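Local coordinates for 2OG-Fe dioxygenase family protein (Methylibium petroleiphilum, PDB 3PL0), which probably acts as a dioxygenase of the 2-oxoglutarate/iron-dependent family, built on a cupin-type double-stranded beta-helix fold, at residues Ile151-Gly156 with Thr222-Leu227; Ile178-Val183 with Arg200-Gln205; Gly186-Phe191 with Thr208-Asp213. All coordinates share one frame; numbering follows the deposited sequence. Where two conformers were deposited one is given.

Overall arrangement
The three contacts illustrate how the two sheets of a double-stranded beta-helix meet: each joins a strand of the large antiparallel sheet, or the loop continuing it, to the three-stranded sheet 198-201, 183-192, 217-226 or the loop leaving it. Interaction 2 lies about 12 Å, centre to centre, from both other contacts, which are about 19 Å apart. Interactions 1 and 2 meet where Leu-227 N lies 2.8 Å from Gly-182 O, a probable hydrogen bond. Strand 183-192 links the rest: Thr-222 N probably bonds to Glu-187 O, joining interactions 1 and 3, while a salt bridge from Arg-200 NH1 to Glu-187 OE2 (2.8 Å) ties interaction 2 to interaction 3.

Interaction 1 (Ile151-Gly156 with Thr222-Leu227); sequences IDTEGG and TPLLPL
Thr-153 OG1 hydrogen-bonds to the backbone carbonyl of Ala-236 and also rests against the pyrrolidine ring of Pro-226, 3.7 Å from Pro-226 CG. The hydroxyl finds its polar partner outside the two segments, and what it offers to 222-227 is van der Waals contact alone. The first torsion of Thr-153 (chi1 67°) sets OG1 between the backbone N and the carbonyl carbon, leaving the methyl anti to the carbonyl carbon. From there Thr-153 CG2 meets Leu-224 CB at 3.7 Å, the two side chains crossing at about a right angle. One threonine thus touches two inward-pointing residues of the other segment, with Leu-225 between them directed away.

Leu-224 reaches further along, and its CD1 methyl lies against the backbone of the first segment, 3.7 Å from Ile-151 O. The same methyl is 4.1 Å from Ile-151 CG2, a lighter apolar touch, since the rest of the isoleucine leads away. No hydrogen bond joins the segments, which bury 191 Å² in all. Just beyond the strand end the chain is turned by an Asx turn, in which Glu-154 N donates to Asp-152 OD1 at 2.9 Å.

Around this largely apolar seam, strand 141-152 is hydrogen-bonded between strands 65-77 and 237-246 of the large sheet, whereas strand 217-226 pairs with 183-192 of the small one; Val-183 and His-64 pack against Thr-153 where the two sheets approach.

Interaction 2 (Ile178-Val183 with Arg200-Gln205); sequences IGRQGV and RFTLEQ
Arg-180 lays the end of its guanidinium across the side chain of Glu-204, so that its NH2 comes within 3.4 Å of the methylene Glu-204 CG as well as meeting the carboxylate. The charged pair is a salt bridge of 2.9 Å between Arg-180 NH2 and Glu-204 OE2. It is not a flat, two-pronged pairing: the guanidinium and carboxylate planes stand 43° apart, and OE2 approaches obliquely. The arm that delivers the charge leaves the backbone with CG placed between N and the carbonyl carbon (chi1 73°) and then runs fully extended to NE, spanning the interval between the segments.

A second connection passes through solvent. A water in the guanidinium plane accepts from Arg-180 NE at 3.0 Å and donates to Glu-204 O, also at 3.0 Å, so that one glutamate is held by both its carboxylate and its backbone.

In fold terms the contact joins the end of a large-sheet strand to the connection leaving the small sheet. Residues 178-181 end strand 172-181, where Ile-178 and Gly-179 both face Asp-239 in a classic beta bulge, and the chain around 203-205 leads from strand 198-201 of the small sheet to strand 209-213 of the large one. An alanine in place of Arg-180 would probably leave Glu-204 without its cationic mate, and the bridging water without one of its two protein partners.

Beside the guanidinium, the Thr-202 CG2 methyl lies 3.8 Å from Arg-180 NH1, the two side chains crossing nearly at right angles. Leu-203 O lies over one guanidinium face, a distant approach of 4.4 Å to Arg-180 NE and not a bond, while the leucine side chain is packed on Thr-188, Thr-208 and Arg-238.

Interaction 3 (Gly186-Phe191 with Thr208-Asp213); sequences GETRVF and TVLLLD
Thr-188 and Leu-210 reach toward each other tip to tip, with Thr-188 CG2 3.7 Å from Leu-210 CD2, and this is the closest approach in a wholly buried, apolar contact. Two residues on, the Val-190 and Leu-210 side chains slide past each other, Val-190 CG2 to Leu-210 CD2 4.0 Å. The same Val-190 CG2 also touches Leu-212 CD2, at 4.1 Å, whereas Val-190 CG1, anti to the backbone N (chi1 -178°), meets Leu-212 CD2 alone, at 4.0 Å. Phe-201 and Val-217 add further apolar surface around these methyls.

The looser, partly exposed side carries Arg-189, directed away from 208-213 and held in a salt bridge with Glu-187, two residues earlier: Arg-189 NE donates to Glu-187 OE1 at 2.8 Å, almost straight (169°) and in the guanidinium plane, while the bond from NH2 to the same oxygen is weak. Arg-189 NH1 has a second carboxylate in Glu-220, so the guanidinium is shared between two acids.

Across the buried side the axes of strands 188-191 and 209-213 come no nearer than 9.9 Å, at 27°, too far for backbone pairing. Two roughly parallel strands from different sheets, facing one another through methyl-to-methyl contacts, are what the opposed walls of a cupin double-stranded beta-helix provide.

Interaction 1 (Ile151-Gly156 with Thr222-Leu227)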
loop_
_atom_site.group_PDB
_atom_site.type_symbol
_atom_site.label_atom_id
_atom_site.label_comp_id
_atom_site.label_asym_id
_atom_site.label_seq_id
_atom_site.Cartn_x
_atom_site.Cartn_y
_atom_site.Cartn_z
ATOM N N ILE A 151 -0.995 12.399 2.324
ATOM C CA ILE A 151 -1.734 12.967 3.430
ATOM C C ILE A 151 -0.957 14.226 3.835
ATOM O O ILE A 151 0.230 14.149 4.153
ATOM C CB ILE A 151 -1.812 12.005 4.609
ATOM C CG1 ILE A 151 -2.392 10.642 4.241
ATOM C CG2 ILE A 151 -2.680 12.581 5.714
ATOM C CD1 ILE A 151 -3.803 10.663 3.698
ATOM N N ASP A 152 -1.648 15.362 3.846
ATOM C CA ASP A 152 -1.033 16.676 4.069
ATOM C C ASP A 152 -1.639 17.312 5.310
ATOM O O ASP A 152 -2.871 17.383 5.448
ATOM C CB ASP A 152 -1.290 17.568 2.854
ATOM C CG ASP A 152 -0.341 18.735 2.770
ATOM O OD1 ASP A 152 -0.127 19.426 3.778
ATOM O OD2 ASP A 152 0.192 18.968 1.679
ATOM N N THR A 153 -0.768 17.774 6.208
ATOM C CA THR A 153 -1.178 18.356 7.471
ATOM C C THR A 153 -1.517 19.859 7.310
ATOM O O THR A 153 -1.744 20.550 8.283
ATOM C CB THR A 153 -0.100 18.137 8.565
ATOM O OG1 THR A 153 1.075 18.878 8.234
ATOM C CG2 THR A 153 0.310 16.620 8.701
ATOM N N GLU A 154 -1.575 20.383 6.081
ATOM C CA GLU A 154 -1.949 21.812 5.885
ATOM C C GLU A 154 -3.325 22.139 6.384
ATOM O O GLU A 154 -3.713 23.319 6.490
ATOM C CB GLU A 154 -1.913 22.196 4.411
ATOM C CG GLU A 154 -2.856 21.346 3.539
ATOM C CD GLU A 154 -2.578 21.435 2.015
ATOM O OE1 GLU A 154 -1.966 22.428 1.604
ATOM O OE2 GLU A 154 -2.986 20.518 1.235
ATOM N N GLY A 155 -4.132 21.106 6.548
ATOM C CA GLY A 155 -5.440 21.261 7.138
ATOM C C GLY A 155 -5.852 20.010 7.883
ATOM O O GLY A 155 -5.346 18.929 7.617
ATOM N N GLY A 156 -6.769 20.173 8.828
ATOM C CA GLY A 156 -7.317 19.060 9.557
ATOM C C GLY A 156 -6.511 18.648 10.776
ATOM O O GLY A 156 -5.452 19.201 11.041
ATOM N N THR A 222 -0.064 5.552 12.738
ATOM C CA THR A 222 -0.418 6.623 13.637
ATOM C C THR A 222 -0.535 7.965 12.925
ATOM O O THR A 222 0.075 8.177 11.903
ATOM C CB THR A 222 0.581 6.733 14.760
ATOM O OG1 THR A 222 1.830 7.176 14.237
ATOM C CG2 THR A 222 0.685 5.342 15.487
ATOM N N PRO A 223 -1.315 8.882 13.485
ATOM C CA PRO A 223 -1.483 10.195 12.837
ATOM C C PRO A 223 -0.158 10.961 12.655
ATOM O O PRO A 223 0.818 10.772 13.418
ATOM C CB PRO A 223 -2.398 10.963 13.815
ATOM C CG PRO A 223 -3.012 9.951 14.657
ATOM C CD PRO A 223 -2.071 8.778 14.746
ATOM N N LEU A 224 -0.121 11.805 11.640
ATOM C CA LEU A 224 1.006 12.705 11.410
ATOM C C LEU A 224 0.905 13.883 12.359
ATOM O O LEU A 224 -0.162 14.225 12.790
ATOM C CB LEU A 224 1.062 13.210 9.961
ATOM C CG LEU A 224 0.997 12.158 8.870
ATOM C CD1 LEU A 224 0.974 12.864 7.533
ATOM C CD2 LEU A 224 2.162 11.212 9.005
ATOM N N LEU A 225 2.052 14.441 12.733
ATOM C CA LEU A 225 2.106 15.669 13.510
ATOM C C LEU A 225 3.182 16.490 12.864
ATOM O O LEU A 225 4.312 15.998 12.631
ATOM C CB LEU A 225 2.412 15.390 14.969
ATOM C CG LEU A 225 1.368 14.509 15.713
ATOM C CD1 LEU A 225 2.068 13.643 16.747
ATOM C CD2 LEU A 225 0.199 15.363 16.335
ATOM N N PRO A 226 2.841 17.727 12.509
ATOM C CA PRO A 226 3.809 18.618 11.887
ATOM C C PRO A 226 5.031 18.850 12.759
ATOM O O PRO A 226 4.888 19.034 13.930
ATOM C CB PRO A 226 3.031 19.944 11.729
ATOM C CG PRO A 226 1.590 19.564 11.797
ATOM C CD PRO A 226 1.502 18.336 12.649
ATOM N N LEU A 227 6.229 18.867 12.198
ATOM C CA LEU A 227 7.414 19.195 12.993
ATOM C C LEU A 227 7.410 20.665 13.407
ATOM O O LEU A 227 7.817 21.020 14.531
ATOM C CB LEU A 227 8.684 18.881 12.213
ATOM C CG LEU A 227 8.921 17.378 12.024
ATOM C CD1 LEU A 227 10.095 17.141 11.065
ATOM C CD2 LEU A 227 9.129 16.702 13.370
#

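Interaction 2 (Ile178-Val183 with Arg200-Gln205)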
loop_
_atom_site.group_PDB
_atom_site.type_symbol
_atom_site.label_atom_id
_atom_site.label_comp_id
_atom_site.label_asym_id
_atom_site.label_seq_id
_atom_site.Cartn_x
_atom_site.Cartn_y
_atom_site.Cartn_z
ATOM N N ILE A 178 6.877 6.119 0.074
ATOM C CA ILE A 178 7.337 6.911 -1.061
ATOM C C ILE A 178 8.172 8.103 -0.563
ATOM O O ILE A 178 9.221 8.378 -1.110
ATOM C CB ILE A 178 6.172 7.368 -1.869
ATOM C CG1 ILE A 178 5.433 6.131 -2.442
ATOM C CG2 ILE A 178 6.557 8.398 -2.941
ATOM C CD1 ILE A 178 6.204 5.385 -3.553
ATOM N N GLY A 179 7.692 8.779 0.461
ATOM C CA GLY A 179 8.483 9.815 1.115
ATOM C C GLY A 179 7.715 10.531 2.187
ATOM O O GLY A 179 6.519 10.288 2.378
ATOM N N ARG A 180 8.391 11.442 2.886
ATOM C CA ARG A 180 7.742 12.304 3.840
ATOM C C ARG A 180 8.600 13.547 4.105
ATOM O O ARG A 180 9.805 13.528 3.878
ATOM C CB ARG A 180 7.496 11.558 5.151
ATOM C CG ARG A 180 8.761 11.344 5.941
ATOM C CD ARG A 180 8.470 10.671 7.244
ATOM N NE ARG A 180 9.719 10.467 7.970
ATOM C CZ ARG A 180 9.800 10.236 9.273
ATOM N NH1 ARG A 180 8.703 10.210 10.018
ATOM N NH2 ARG A 180 10.993 10.075 9.830
ATOM N N GLN A 181 7.951 14.624 4.553
ATOM C CA GLN A 181 8.625 15.846 4.924
ATOM C C GLN A 181 7.861 16.520 5.993
ATOM O O GLN A 181 6.634 16.550 5.958
ATOM C CB GLN A 181 8.540 16.856 3.795
ATOM C CG GLN A 181 9.415 16.701 2.694
ATOM C CD GLN A 181 9.136 17.790 1.714
ATOM O OE1 GLN A 181 9.368 18.981 1.992
ATOM N NE2 GLN A 181 8.590 17.414 0.580
ATOM N N GLY A 182 8.588 17.181 6.881
ATOM C CA GLY A 182 8.009 18.125 7.793
ATOM C C GLY A 182 7.102 17.505 8.826
ATOM O O GLY A 182 6.301 18.219 9.427
ATOM N N VAL A 183 7.201 16.194 9.025
ATOM C CA VAL A 183 6.283 15.493 9.933
ATOM C C VAL A 183 6.985 14.497 10.846
ATOM O O VAL A 183 8.037 13.951 10.506
ATOM C CB VAL A 183 5.135 14.754 9.165
ATOM C CG1 VAL A 183 4.336 15.752 8.308
ATOM C CG2 VAL A 183 5.695 13.611 8.283
ATOM N N ARG A 200 5.730 -2.113 16.100
ATOM C CA ARG A 200 5.700 -0.734 15.648
ATOM C C ARG A 200 7.017 -0.344 15.012
ATOM O O ARG A 200 8.076 -0.734 15.463
ATOM C CB ARG A 200 5.421 0.261 16.765
ATOM C CG ARG A 200 6.502 0.403 17.844
ATOM C CD ARG A 200 5.991 1.322 18.902
ATOM N NE ARG A 200 6.991 1.537 19.928
ATOM C CZ ARG A 200 7.670 2.668 20.102
ATOM N NH1 ARG A 200 7.435 3.720 19.319
ATOM N NH2 ARG A 200 8.580 2.750 21.078
ATOM N N PHE A 201 6.939 0.379 13.905
ATOM C CA PHE A 201 8.146 0.857 13.264
ATOM C C PHE A 201 7.749 2.010 12.340
ATOM O O PHE A 201 6.622 2.099 11.902
ATOM C CB PHE A 201 8.817 -0.269 12.469
ATOM C CG PHE A 201 7.907 -0.967 11.514
ATOM C CD1 PHE A 201 7.171 -2.067 11.921
ATOM C CD2 PHE A 201 7.775 -0.531 10.212
ATOM C CE1 PHE A 201 6.316 -2.684 11.038
ATOM C CE2 PHE A 201 6.951 -1.143 9.327
ATOM C CZ PHE A 201 6.188 -2.206 9.729
ATOM N N THR A 202 8.682 2.909 12.061
ATOM C CA THR A 202 8.399 4.052 11.217
ATOM C C THR A 202 9.136 3.896 9.915
ATOM O O THR A 202 10.361 3.790 9.907
ATOM C CB THR A 202 8.819 5.353 11.894
ATOM O OG1 THR A 202 8.100 5.490 13.119
ATOM C CG2 THR A 202 8.518 6.537 11.000
ATOM N N LEU A 203 8.387 3.884 8.822
ATOM C CA LEU A 203 8.986 3.869 7.497
ATOM C C LEU A 203 9.570 5.246 7.214
ATOM O O LEU A 203 8.879 6.245 7.327
ATOM C CB LEU A 203 7.944 3.478 6.432
ATOM C CG LEU A 203 7.330 2.071 6.596
ATOM C CD1 LEU A 203 6.046 1.927 5.764
ATOM C CD2 LEU A 203 8.283 0.974 6.294
ATOM N N GLU A 204 10.847 5.270 6.842
ATOM C CA GLU A 204 11.591 6.499 6.632
ATOM C C GLU A 204 12.376 6.569 5.326
ATOM O O GLU A 204 12.622 7.675 4.852
ATOM C CB GLU A 204 12.569 6.728 7.797
ATOM C CG GLU A 204 11.862 6.890 9.141
ATOM C CD GLU A 204 12.807 7.201 10.318
ATOM O OE1 GLU A 204 13.939 6.675 10.334
ATOM O OE2 GLU A 204 12.382 7.954 11.237
ATOM N N GLN A 205 12.790 5.436 4.747
ATOM C CA GLN A 205 13.582 5.484 3.512
ATOM C C GLN A 205 12.700 5.184 2.317
ATOM O O GLN A 205 12.043 4.154 2.266
ATOM C CB GLN A 205 14.764 4.514 3.559
ATOM C CG GLN A 205 15.798 4.824 4.646
ATOM C CD GLN A 205 16.269 6.267 4.620
ATOM O OE1 GLN A 205 16.356 6.922 5.666
ATOM N NE2 GLN A 205 16.555 6.778 3.425
HETATM O O HOH W 1 12.125 10.366 6.113
#

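Interaction 3 (Gly186-Phe191 with Thr208-Asp213)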
loop_
_atom_site.group_PDB
_atom_site.type_symbol
_atom_site.label_atom_id
_atom_site.label_comp_id
_atom_site.label_asym_id
_atom_site.label_seq_id
_atom_site.Cartn_x
_atom_site.Cartn_y
_atom_site.Cartn_z
ATOM N N GLY A 186 3.101 8.976 12.007
ATOM C CA GLY A 186 3.051 8.066 10.877
ATOM C C GLY A 186 3.843 6.790 11.120
ATOM O O GLY A 186 4.531 6.307 10.255
ATOM N N GLU A 187 3.770 6.283 12.339
ATOM C CA GLU A 187 4.400 5.044 12.689
ATOM C C GLU A 187 3.471 3.935 12.265
ATOM O O GLU A 187 2.281 4.010 12.517
ATOM C CB GLU A 187 4.544 5.007 14.202
ATOM C CG GLU A 187 5.119 3.757 14.737
ATOM C CD GLU A 187 5.241 3.834 16.243
ATOM O OE1 GLU A 187 4.190 3.761 16.949
ATOM O OE2 GLU A 187 6.412 3.980 16.689
ATOM N N THR A 188 3.996 2.898 11.646
ATOM C CA THR A 188 3.200 1.728 11.258
ATOM C C THR A 188 3.120 0.778 12.433
ATOM O O THR A 188 4.109 0.586 13.151
ATOM C CB THR A 188 3.879 0.946 10.116
ATOM O OG1 THR A 188 4.128 1.847 9.033
ATOM C CG2 THR A 188 3.012 -0.251 9.624
ATOM N N ARG A 189 1.966 0.165 12.614
ATOM C CA ARG A 189 1.863 -1.038 13.453
ATOM C C ARG A 189 1.259 -2.213 12.685
ATOM O O ARG A 189 0.299 -2.029 11.911
ATOM C CB ARG A 189 0.987 -0.756 14.655
ATOM C CG ARG A 189 1.639 0.089 15.711
ATOM C CD ARG A 189 1.389 1.554 15.540
ATOM N NE ARG A 189 1.754 2.332 16.722
ATOM C CZ ARG A 189 0.932 2.541 17.741
ATOM N NH1 ARG A 189 -0.301 2.054 17.714
ATOM N NH2 ARG A 189 1.311 3.260 18.778
ATOM N N VAL A 190 1.813 -3.412 12.916
ATOM C CA VAL A 190 1.302 -4.663 12.349
ATOM C C VAL A 190 1.025 -5.606 13.514
ATOM O O VAL A 190 1.861 -5.707 14.422
ATOM C CB VAL A 190 2.305 -5.260 11.393
ATOM C CG1 VAL A 190 1.726 -6.577 10.761
ATOM C CG2 VAL A 190 2.587 -4.253 10.304
ATOM N N PHE A 191 -0.172 -6.210 13.540
ATOM C CA PHE A 191 -0.512 -7.153 14.576
ATOM C C PHE A 191 -0.914 -8.489 13.974
ATOM O O PHE A 191 -1.597 -8.530 12.967
ATOM C CB PHE A 191 -1.703 -6.640 15.382
ATOM C CG PHE A 191 -1.477 -5.321 16.035
ATOM C CD1 PHE A 191 -0.944 -5.251 17.304
ATOM C CD2 PHE A 191 -1.846 -4.155 15.389
ATOM C CE1 PHE A 191 -0.737 -4.024 17.929
ATOM C CE2 PHE A 191 -1.642 -2.904 15.990
ATOM C CZ PHE A 191 -1.085 -2.843 17.272
ATOM N N THR A 208 11.096 1.705 0.832
ATOM C CA THR A 208 10.916 0.662 1.794
ATOM C C THR A 208 9.500 0.114 1.573
ATOM O O THR A 208 8.554 0.894 1.414
ATOM C CB THR A 208 11.093 1.138 3.266
ATOM O OG1 THR A 208 12.373 1.787 3.415
ATOM C CG2 THR A 208 10.990 -0.089 4.214
ATOM N N VAL A 209 9.370 -1.213 1.531
ATOM C CA VAL A 209 8.077 -1.874 1.318
ATOM C C VAL A 209 7.636 -2.825 2.442
ATOM O O VAL A 209 8.368 -3.688 2.869
ATOM C CB VAL A 209 8.057 -2.581 -0.024
ATOM C CG1 VAL A 209 6.662 -3.081 -0.302
ATOM C CG2 VAL A 209 8.525 -1.599 -1.098
ATOM N N LEU A 210 6.394 -2.651 2.903
ATOM C CA LEU A 210 5.797 -3.543 3.860
ATOM C C LEU A 210 4.896 -4.488 3.091
ATOM O O LEU A 210 3.926 -4.045 2.485
ATOM C CB LEU A 210 4.968 -2.754 4.883
ATOM C CG LEU A 210 4.069 -3.519 5.871
ATOM C CD1 LEU A 210 4.925 -4.424 6.732
ATOM C CD2 LEU A 210 3.255 -2.527 6.713
ATOM N N LEU A 211 5.204 -5.771 3.166
ATOM C CA LEU A 211 4.401 -6.852 2.599
ATOM C C LEU A 211 3.525 -7.439 3.691
ATOM O O LEU A 211 4.025 -7.697 4.804
ATOM C CB LEU A 211 5.289 -7.944 1.993
ATOM C CG LEU A 211 6.277 -7.464 0.891
ATOM C CD1 LEU A 211 7.109 -8.597 0.292
ATOM C CD2 LEU A 211 5.541 -6.637 -0.235
ATOM N N LEU A 212 2.228 -7.614 3.408
ATOM C CA LEU A 212 1.241 -8.110 4.382
ATOM C C LEU A 212 0.405 -9.268 3.785
ATOM O O LEU A 212 -0.064 -9.201 2.660
ATOM C CB LEU A 212 0.241 -7.000 4.765
ATOM C CG LEU A 212 0.781 -5.696 5.357
ATOM C CD1 LEU A 212 -0.293 -4.591 5.309
ATOM C CD2 LEU A 212 1.275 -5.901 6.810
ATOM N N ASP A 213 0.230 -10.328 4.554
ATOM C CA ASP A 213 -0.756 -11.358 4.251
ATOM C C ASP A 213 -2.016 -10.883 4.923
ATOM O O ASP A 213 -2.210 -10.971 6.163
ATOM C CB ASP A 213 -0.308 -12.692 4.797
ATOM C CG ASP A 213 -1.320 -13.800 4.577
ATOM O OD1 ASP A 213 -2.499 -13.549 4.225
ATOM O OD2 ASP A 213 -0.910 -14.946 4.795
#